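Local coordinates for protein lactaldehyde dehydrogenase (Methanocaldococcus jannaschii, PDB 3PQA) that oxidises lactaldehyde to lactate with NAD, which it prefers to NADP, as a homotetrameric aldehyde dehydrogenase in the biosynthesis of coenzyme F420, at residues K265-Y270 with I276-I281; E293-K298 with P353-V358; N362-T367 with V373-R378. All coordinates share one frame; numbering follows the deposited sequence.

Contact 1 (K265-Y270 with I276-I281); sequences KGSFIY and ISVGMI
Gly266 and Val278 join the last turn of helix 256-268 to the start of strand 278-284 by one direct hydrogen bond: Val278 N gives its proton to Gly266 O over 3.1 Å. The N-H runs almost straight at the oxygen (175°), yet it arrives from above the carbonyl plane, 56° out of it. The CA of Ser277 adds a CA-H...O contact to the same Gly266 O.

Water extends this polar seam. Water 1 donates to Gly266 O and to Ile269 O, the latter at 2.8 Å, and lies 2.7 Å from Ser277 OG, so it links the end of the helix to the residue just before the strand. Gly266 O is thus reached by both the amide and the water. Ser277 OG also bonds to Val274 O, in the loop that carries Cys275, the catalytic cysteine by similarity. Water 2 lies near both Ser267 O and Val278 O.

Strand 246-250, helix 256-268 and strand 278-284 form a beta-alpha-beta unit of the catalytic domain of the aldehyde dehydrogenase fold, and the contact brings the C-terminal end of the helix against the beginning of the second strand, across the loop that joins them.

Van der Waals packing centres on Val278, whose side chain points at the helix. Its CG2, anti to the carbonyl carbon, packs directly on the Gly266 backbone, 3.4 Å from Gly266 C and close to its O as well. Its other branch, CG1, faces Ser267 OG at 3.7 Å, and Val278 CB stands 3.6 Å from the same oxygen. These are packing distances: the hydroxyl of Ser267, beside its own backbone N (chi1 -70°), has its hydrogen bond with Leu263 O, one turn back in the helix.

Contact 2 (E293-K298 with P353-V358); sequences EMFVNK and PTILEV
Ile355 meets Phe295 and Val296 through the end of its side chain, and the interface is wholly apolar. Its CD1 methyl lies 3.7 Å from Phe295 CE2 and at the same distance from Phe295 CD2, so it sits equally close to the two ends of the CD2-CE2 bond, approaching the ring obliquely. The CG1 methylene follows behind, 4.1 Å from Phe295 CE2. On the helix's next residue, the CG2 methyl of Val296 comes within 4.0 Å of Ile355 CD1, giving that methyl a second neighbour.

The torsions explain this reach. In Ile355, CG1 is anti to the carbonyl carbon and CD1 continues the chain in an extended form (chi2 173°), carrying the methyl out from the strand. Phe295 has CG anti to its backbone N (chi1 -174°), which swings a ring rooted to one side of the helix across to the isoleucine.

Farther out, Phe291 meets the Phe295 ring with the two planes about 15° apart, while Ile264 and Ser267 of helix 256-268 pack against Phe295. Leu341 touches Val296, and Leu342 and Ile376 touch Ile355. Backbone bonds of Ile355 to Leu341 and Leu342 hold the strand in place.

Helix 288-300 is thereby laid against strand 350-357, the helix-on-sheet layering of an alpha/beta fold, here in the catalytic domain of an aldehyde dehydrogenase and away from the annotated sites.

Contact 3 (N362-T367 with V373-R378); sequences NILCKT and VIPIIR
Leu364 and Pro375 mark the nearest approach of the two backbones, 6.4 Å between their CA atoms, where a short turn with helical phi/psi at residues 363-365 lies against strand 373-379. Leu364 does most of the touching. Its CB stands 3.8 Å from Pro375 CG, and the leucine and proline side chains meet at a slant. With CG anti to the carbonyl carbon and CD1 continuing the chain (chi2 174°), CD1 passes the proline, 3.9 Å from Pro375 CB, to reach Val373. Leu364 CD1 and CD2 each lie 4.0 Å from Val373 CG1, the two side chains crossing at about a right angle. Cys365 meets the strand two residues beyond Pro375: its SG lies 3.7 Å from Ile377 CD1.

Bonds within the turn fix the backbone from which these side chains project. Asn362 OD1 accepts from Leu364 N at 3.0 Å (172° at the hydrogen), making an Asx turn; Asn362 ND2 is held by Ala333 O. At the other end Thr367 OG1 donates to Ile363 O over 2.8 Å, and Lys366 N reaches that oxygen from the opposite face of its plane.

Val329 and Ala333 of helix 320-335 also pack on Leu364, so the leucine is wedged between helix and sheet. This Asx turn belongs to the connection between strands 350-357 and 373-379, parallel neighbours in the mixed sheet of the aldehyde dehydrogenase catalytic domain.

The three contacts gather on one mixed sheet, their centres each about 12 Å from the other two. Strand 373-379 of contact 3 runs between the strands of contacts 1 and 2: Ile281 N is 2.9 Å from Pro375 O on one edge, and Leu356 O is 2.8 Å from Ile376 N on the other. A salt bridge of 2.7 Å from Arg378 NE to Glu357 OE2 reinforces the second pairing. Contact 2 touches contact 1 through Phe295, whose CZ packs 3.5 Å from Ser267 OG. Contact 1 lies nearest the chemistry, the side chain of Ser277 being about 7 Å from that of Cys275, catalytic by similarity; contacts 2 and 3 lie away from it.

Contact 1 (K265-Y270 with I276-I281)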
loop_
_atom_site.group_PDB
_atom_site.type_symbol
_atom_site.label_atom_id
_atom_site.label_comp_id
_atom_site.label_asym_id
_atom_site.label_seq_id
_atom_site.Cartn_x
_atom_site.Cartn_y
_atom_site.Cartn_z
ATOM N N LYS B 265 29.855 -6.789 19.064
ATOM C CA LYS B 265 29.729 -6.170 17.734
ATOM C C LYS B 265 29.204 -4.736 17.833
ATOM O O LYS B 265 29.807 -3.796 17.304
ATOM C CB LYS B 265 28.800 -6.996 16.829
ATOM C CG LYS B 265 29.366 -8.352 16.443
ATOM C CD LYS B 265 28.449 -9.053 15.456
ATOM C CE LYS B 265 28.390 -10.573 15.689
ATOM N NZ LYS B 265 29.476 -11.347 15.022
ATOM N N GLY B 266 28.085 -4.569 18.536
ATOM C CA GLY B 266 27.415 -3.271 18.635
ATOM C C GLY B 266 28.273 -2.212 19.312
ATOM O O GLY B 266 28.194 -1.018 18.976
ATOM N N SER B 267 29.088 -2.658 20.266
ATOM C CA SER B 267 29.982 -1.773 21.001
ATOM C C SER B 267 31.213 -1.371 20.211
ATOM O O SER B 267 31.677 -0.230 20.332
ATOM C CB SER B 267 30.442 -2.459 22.294
ATOM O OG SER B 267 29.361 -2.563 23.194
ATOM N N PHE B 268 31.742 -2.291 19.405
ATOM C CA PHE B 268 33.109 -2.108 18.909
ATOM C C PHE B 268 33.306 -2.064 17.402
ATOM O O PHE B 268 34.373 -1.668 16.941
ATOM C CB PHE B 268 34.067 -3.086 19.599
ATOM C CG PHE B 268 34.063 -2.952 21.106
ATOM C CD1 PHE B 268 34.420 -1.745 21.712
ATOM C CD2 PHE B 268 33.663 -4.011 21.913
ATOM C CE1 PHE B 268 34.402 -1.595 23.094
ATOM C CE2 PHE B 268 33.651 -3.882 23.310
ATOM C CZ PHE B 268 34.023 -2.658 23.898
ATOM N N ILE B 269 32.286 -2.434 16.630
ATOM C CA ILE B 269 32.308 -2.166 15.189
ATOM C C ILE B 269 32.673 -0.697 14.917
ATOM O O ILE B 269 32.143 0.214 15.561
ATOM C CB ILE B 269 30.953 -2.537 14.525
ATOM C CG1 ILE B 269 30.869 -4.050 14.305
ATOM C CG2 ILE B 269 30.731 -1.778 13.186
ATOM C CD1 ILE B 269 31.785 -4.591 13.201
ATOM N N TYR B 270 33.574 -0.503 13.948
ATOM C CA TYR B 270 34.133 0.807 13.577
ATOM C C TYR B 270 34.511 1.668 14.790
ATOM O O TYR B 270 34.312 2.884 14.803
ATOM C CB TYR B 270 33.237 1.548 12.551
ATOM C CG TYR B 270 33.926 2.745 11.892
ATOM C CD1 TYR B 270 35.234 2.648 11.401
ATOM C CD2 TYR B 270 33.277 3.965 11.776
ATOM C CE1 TYR B 270 35.864 3.744 10.801
ATOM C CE2 TYR B 270 33.902 5.071 11.185
ATOM C CZ TYR B 270 35.190 4.950 10.694
ATOM O OH TYR B 270 35.805 6.048 10.120
ATOM N N ILE B 276 24.369 4.408 15.538
ATOM C CA ILE B 276 23.607 3.399 16.296
ATOM C C ILE B 276 24.470 2.448 17.162
ATOM O O ILE B 276 23.977 1.427 17.662
ATOM C CB ILE B 276 22.635 2.592 15.385
ATOM C CG1 ILE B 276 23.354 2.045 14.151
ATOM C CG2 ILE B 276 21.435 3.459 14.992
ATOM C CD1 ILE B 276 22.460 1.188 13.251
ATOM N N SER B 277 25.745 2.804 17.337
ATOM C CA SER B 277 26.643 2.115 18.270
ATOM C C SER B 277 26.066 2.066 19.679
ATOM O O SER B 277 25.297 2.941 20.091
ATOM C CB SER B 277 28.010 2.828 18.347
ATOM O OG SER B 277 28.703 2.745 17.116
ATOM N N VAL B 278 26.415 1.010 20.402
ATOM C CA VAL B 278 25.983 0.840 21.777
ATOM C C VAL B 278 26.516 2.026 22.592
ATOM O O VAL B 278 27.728 2.281 22.606
ATOM C CB VAL B 278 26.530 -0.490 22.352
ATOM C CG1 VAL B 278 26.337 -0.578 23.889
ATOM C CG2 VAL B 278 25.882 -1.693 21.625
ATOM N N GLY B 279 25.602 2.734 23.257
ATOM C CA GLY B 279 25.933 3.905 24.089
ATOM C C GLY B 279 25.938 3.592 25.572
ATOM O O GLY B 279 26.670 4.226 26.351
ATOM N N MET B 280 25.092 2.654 25.983
ATOM C CA MET B 280 25.094 2.180 27.377
ATOM C C MET B 280 24.473 0.800 27.415
ATOM O O MET B 280 23.651 0.460 26.554
ATOM C CB MET B 280 24.355 3.172 28.320
ATOM C CG MET B 280 22.829 3.336 28.131
ATOM S SD MET B 280 22.027 4.558 29.249
ATOM C CE MET B 280 21.569 5.869 28.085
ATOM N N ILE B 281 24.890 -0.011 28.382
ATOM C CA ILE B 281 24.264 -1.324 28.582
ATOM C C ILE B 281 23.630 -1.270 29.963
ATOM O O ILE B 281 24.326 -0.945 30.942
ATOM C CB ILE B 281 25.287 -2.504 28.500
ATOM C CG1 ILE B 281 25.959 -2.537 27.122
ATOM C CG2 ILE B 281 24.615 -3.862 28.825
ATOM C CD1 ILE B 281 27.061 -3.585 26.980
HETATM O O HOH W 1 29.850 0.294 17.128
HETATM O O HOH W 2 30.170 2.078 21.108
#

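Contact 2 (E293-K298 with P353-V358)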
loop_
_atom_site.group_PDB
_atom_site.type_symbol
_atom_site.label_atom_id
_atom_site.label_comp_id
_atom_site.label_asym_id
_atom_site.label_seq_id
_atom_site.Cartn_x
_atom_site.Cartn_y
_atom_site.Cartn_z
ATOM N N GLU B 293 31.690 -10.088 33.374
ATOM C CA GLU B 293 32.849 -10.958 33.204
ATOM C C GLU B 293 32.937 -11.487 31.766
ATOM O O GLU B 293 34.004 -11.429 31.142
ATOM C CB GLU B 293 32.818 -12.121 34.206
ATOM C CG GLU B 293 34.027 -13.031 34.109
ATOM C CD GLU B 293 33.857 -14.355 34.841
ATOM O OE1 GLU B 293 34.821 -15.135 34.845
ATOM O OE2 GLU B 293 32.770 -14.628 35.389
ATOM N N MET B 294 31.816 -11.986 31.239
ATOM C CA MET B 294 31.778 -12.528 29.881
ATOM C C MET B 294 32.098 -11.436 28.844
ATOM O O MET B 294 32.850 -11.664 27.898
ATOM C CB MET B 294 30.414 -13.183 29.573
ATOM C CG MET B 294 30.039 -14.400 30.448
ATOM S SD MET B 294 28.274 -14.872 30.371
ATOM C CE MET B 294 28.173 -15.457 28.698
ATOM N N PHE B 295 31.534 -10.245 29.044
ATOM C CA PHE B 295 31.672 -9.136 28.104
ATOM C C PHE B 295 33.103 -8.582 28.068
ATOM O O PHE B 295 33.674 -8.408 27.001
ATOM C CB PHE B 295 30.652 -8.054 28.454
ATOM C CG PHE B 295 30.599 -6.909 27.475
ATOM C CD1 PHE B 295 30.096 -7.090 26.186
ATOM C CD2 PHE B 295 31.024 -5.649 27.863
ATOM C CE1 PHE B 295 30.034 -6.018 25.294
ATOM C CE2 PHE B 295 30.966 -4.567 26.991
ATOM C CZ PHE B 295 30.474 -4.752 25.698
ATOM N N VAL B 296 33.685 -8.343 29.243
ATOM C CA VAL B 296 35.083 -7.904 29.334
ATOM C C VAL B 296 36.032 -8.933 28.691
ATOM O O VAL B 296 36.912 -8.571 27.908
ATOM C CB VAL B 296 35.479 -7.617 30.804
ATOM C CG1 VAL B 296 36.984 -7.437 30.944
ATOM C CG2 VAL B 296 34.737 -6.384 31.335
ATOM N N ASN B 297 35.818 -10.217 28.990
ATOM C CA ASN B 297 36.668 -11.293 28.458
ATOM C C ASN B 297 36.701 -11.368 26.935
ATOM O O ASN B 297 37.753 -11.615 26.353
ATOM C CB ASN B 297 36.278 -12.657 29.039
ATOM C CG ASN B 297 36.797 -12.856 30.441
ATOM O OD1 ASN B 297 37.548 -12.027 30.958
ATOM N ND2 ASN B 297 36.400 -13.958 31.072
ATOM N N LYS B 298 35.549 -11.149 26.303
ATOM C CA LYS B 298 35.451 -11.153 24.850
ATOM C C LYS B 298 36.052 -9.875 24.268
ATOM O O LYS B 298 36.654 -9.902 23.196
ATOM C CB LYS B 298 33.994 -11.342 24.394
ATOM C CG LYS B 298 33.335 -12.681 24.800
ATOM C CD LYS B 298 33.830 -13.885 23.996
ATOM C CE LYS B 298 32.722 -14.943 23.881
ATOM N NZ LYS B 298 32.899 -15.848 22.696
ATOM N N PRO B 353 39.437 -0.638 23.317
ATOM C CA PRO B 353 38.156 -1.020 23.913
ATOM C C PRO B 353 38.143 -0.718 25.418
ATOM O O PRO B 353 39.023 -1.174 26.164
ATOM C CB PRO B 353 38.081 -2.516 23.615
ATOM C CG PRO B 353 38.716 -2.613 22.256
ATOM C CD PRO B 353 39.875 -1.625 22.312
ATOM N N THR B 354 37.165 0.085 25.827
ATOM C CA THR B 354 37.085 0.630 27.184
ATOM C C THR B 354 35.701 0.329 27.771
ATOM O O THR B 354 34.674 0.558 27.129
ATOM C CB THR B 354 37.396 2.145 27.175
ATOM O OG1 THR B 354 38.760 2.338 26.777
ATOM C CG2 THR B 354 37.180 2.780 28.543
ATOM N N ILE B 355 35.687 -0.215 28.983
ATOM C CA ILE B 355 34.454 -0.630 29.622
ATOM C C ILE B 355 34.491 -0.139 31.063
ATOM O O ILE B 355 35.500 -0.301 31.746
ATOM C CB ILE B 355 34.315 -2.164 29.598
ATOM C CG1 ILE B 355 34.395 -2.689 28.157
ATOM C CG2 ILE B 355 33.020 -2.620 30.295
ATOM C CD1 ILE B 355 34.444 -4.195 28.058
ATOM N N LEU B 356 33.401 0.484 31.501
ATOM C CA LEU B 356 33.283 0.940 32.875
ATOM C C LEU B 356 31.946 0.515 33.445
ATOM O O LEU B 356 30.946 0.464 32.724
ATOM C CB LEU B 356 33.368 2.467 32.955
ATOM C CG LEU B 356 34.651 3.186 32.534
ATOM C CD1 LEU B 356 34.629 3.485 31.043
ATOM C CD2 LEU B 356 34.789 4.475 33.314
ATOM N N GLU B 357 31.917 0.211 34.740
ATOM C CA GLU B 357 30.643 0.100 35.424
ATOM C C GLU B 357 30.351 1.453 36.045
ATOM O O GLU B 357 31.213 2.028 36.714
ATOM C CB GLU B 357 30.617 -1.000 36.491
ATOM C CG GLU B 357 29.305 -0.947 37.274
ATOM C CD GLU B 357 29.002 -2.174 38.119
ATOM O OE1 GLU B 357 29.797 -3.132 38.129
ATOM O OE2 GLU B 357 27.928 -2.167 38.756
ATOM N N VAL B 358 29.154 1.974 35.788
ATOM C CA VAL B 358 28.772 3.306 36.265
ATOM C C VAL B 358 27.347 3.310 36.820
ATOM O O VAL B 358 26.620 2.315 36.685
ATOM C CB VAL B 358 28.907 4.378 35.139
ATOM C CG1 VAL B 358 30.293 4.331 34.487
ATOM C CG2 VAL B 358 27.824 4.192 34.071
#

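Contact 3 (N362-T367 with V373-R378)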
loop_
_atom_site.group_PDB
_atom_site.type_symbol
_atom_site.label_atom_id
_atom_site.label_comp_id
_atom_site.label_asym_id
_atom_site.label_seq_id
_atom_site.Cartn_x
_atom_site.Cartn_y
_atom_site.Cartn_z
ATOM N N ASN B 362 26.002 9.000 35.651
ATOM C CA ASN B 362 27.329 9.197 35.069
ATOM C C ASN B 362 27.284 9.943 33.738
ATOM O O ASN B 362 26.362 9.749 32.952
ATOM C CB ASN B 362 28.031 7.848 34.904
ATOM C CG ASN B 362 29.514 7.984 34.616
ATOM O OD1 ASN B 362 29.921 8.162 33.470
ATOM N ND2 ASN B 362 30.330 7.886 35.658
ATOM N N ILE B 363 28.295 10.777 33.499
ATOM C CA ILE B 363 28.423 11.548 32.254
ATOM C C ILE B 363 28.273 10.696 30.973
ATOM O O ILE B 363 27.710 11.163 29.977
ATOM C CB ILE B 363 29.751 12.390 32.234
ATOM C CG1 ILE B 363 29.784 13.372 31.058
ATOM C CG2 ILE B 363 30.986 11.498 32.249
ATOM C CD1 ILE B 363 28.784 14.514 31.175
ATOM N N LEU B 364 28.750 9.451 31.012
ATOM C CA LEU B 364 28.683 8.572 29.837
ATOM C C LEU B 364 27.253 8.214 29.439
ATOM O O LEU B 364 26.987 7.927 28.274
ATOM C CB LEU B 364 29.483 7.286 30.057
ATOM C CG LEU B 364 31.001 7.425 30.187
ATOM C CD1 LEU B 364 31.653 6.090 30.539
ATOM C CD2 LEU B 364 31.606 8.014 28.924
ATOM N N CYS B 365 26.339 8.225 30.404
ATOM C CA CYS B 365 24.922 7.938 30.125
ATOM C C CYS B 365 24.222 9.079 29.360
ATOM O O CYS B 365 23.095 8.921 28.887
ATOM C CB CYS B 365 24.166 7.632 31.417
ATOM S SG CYS B 365 24.761 6.176 32.284
ATOM N N LYS B 366 24.886 10.229 29.257
ATOM C CA LYS B 366 24.291 11.390 28.613
ATOM C C LYS B 366 25.105 11.865 27.417
ATOM O O LYS B 366 24.691 12.776 26.713
ATOM C CB LYS B 366 24.135 12.542 29.621
ATOM C CG LYS B 366 23.115 12.291 30.730
ATOM C CD LYS B 366 21.672 12.194 30.169
ATOM C CE LYS B 366 20.598 12.263 31.278
ATOM N NZ LYS B 366 20.511 13.614 31.917
ATOM N N THR B 367 26.248 11.238 27.178
ATOM C CA THR B 367 27.206 11.750 26.203
ATOM C C THR B 367 27.443 10.756 25.073
ATOM O O THR B 367 27.853 9.612 25.312
ATOM C CB THR B 367 28.555 12.097 26.893
ATOM O OG1 THR B 367 28.320 12.991 27.990
ATOM C CG2 THR B 367 29.543 12.735 25.913
ATOM N N VAL B 373 33.895 3.103 24.000
ATOM C CA VAL B 373 33.772 3.314 25.445
ATOM C C VAL B 373 32.351 2.940 25.878
ATOM O O VAL B 373 31.383 3.607 25.486
ATOM C CB VAL B 373 34.044 4.794 25.835
ATOM C CG1 VAL B 373 33.785 5.024 27.320
ATOM C CG2 VAL B 373 35.465 5.208 25.452
ATOM N N ILE B 374 32.245 1.887 26.693
ATOM C CA ILE B 374 30.956 1.311 27.062
ATOM C C ILE B 374 30.690 1.379 28.570
ATOM O O ILE B 374 31.339 0.661 29.349
ATOM C CB ILE B 374 30.845 -0.168 26.617
ATOM C CG1 ILE B 374 31.314 -0.358 25.160
ATOM C CG2 ILE B 374 29.419 -0.717 26.883
ATOM C CD1 ILE B 374 30.542 0.490 24.105
ATOM N N PRO B 375 29.734 2.233 28.981
ATOM C CA PRO B 375 29.254 2.224 30.362
ATOM C C PRO B 375 28.222 1.123 30.552
ATOM O O PRO B 375 27.341 0.925 29.695
ATOM C CB PRO B 375 28.598 3.587 30.518
ATOM C CG PRO B 375 28.093 3.896 29.114
ATOM C CD PRO B 375 29.069 3.268 28.162
ATOM N N ILE B 376 28.355 0.405 31.663
ATOM C CA ILE B 376 27.425 -0.652 32.034
ATOM C C ILE B 376 26.812 -0.243 33.365
ATOM O O ILE B 376 27.543 0.122 34.292
ATOM C CB ILE B 376 28.141 -2.014 32.194
ATOM C CG1 ILE B 376 28.752 -2.455 30.849
ATOM C CG2 ILE B 376 27.159 -3.075 32.739
ATOM C CD1 ILE B 376 29.682 -3.650 30.929
ATOM N N ILE B 377 25.482 -0.290 33.451
ATOM C CA ILE B 377 24.765 0.104 34.651
ATOM C C ILE B 377 23.946 -1.075 35.123
ATOM O O ILE B 377 23.101 -1.584 34.379
ATOM C CB ILE B 377 23.807 1.294 34.393
ATOM C CG1 ILE B 377 24.558 2.508 33.833
ATOM C CG2 ILE B 377 22.997 1.632 35.661
ATOM C CD1 ILE B 377 24.740 2.477 32.300
ATOM N N ARG B 378 24.194 -1.535 36.347
ATOM C CA ARG B 378 23.374 -2.624 36.878
ATOM C C ARG B 378 22.152 -2.029 37.570
ATOM O O ARG B 378 22.257 -1.038 38.300
ATOM C CB ARG B 378 24.171 -3.568 37.799
ATOM C CG ARG B 378 24.373 -3.088 39.228
ATOM C CD ARG B 378 25.134 -4.134 40.030
ATOM N NE ARG B 378 26.488 -4.331 39.512
ATOM C CZ ARG B 378 27.193 -5.454 39.631
ATOM N NH1 ARG B 378 28.418 -5.526 39.117
ATOM N NH2 ARG B 378 26.678 -6.510 40.257
#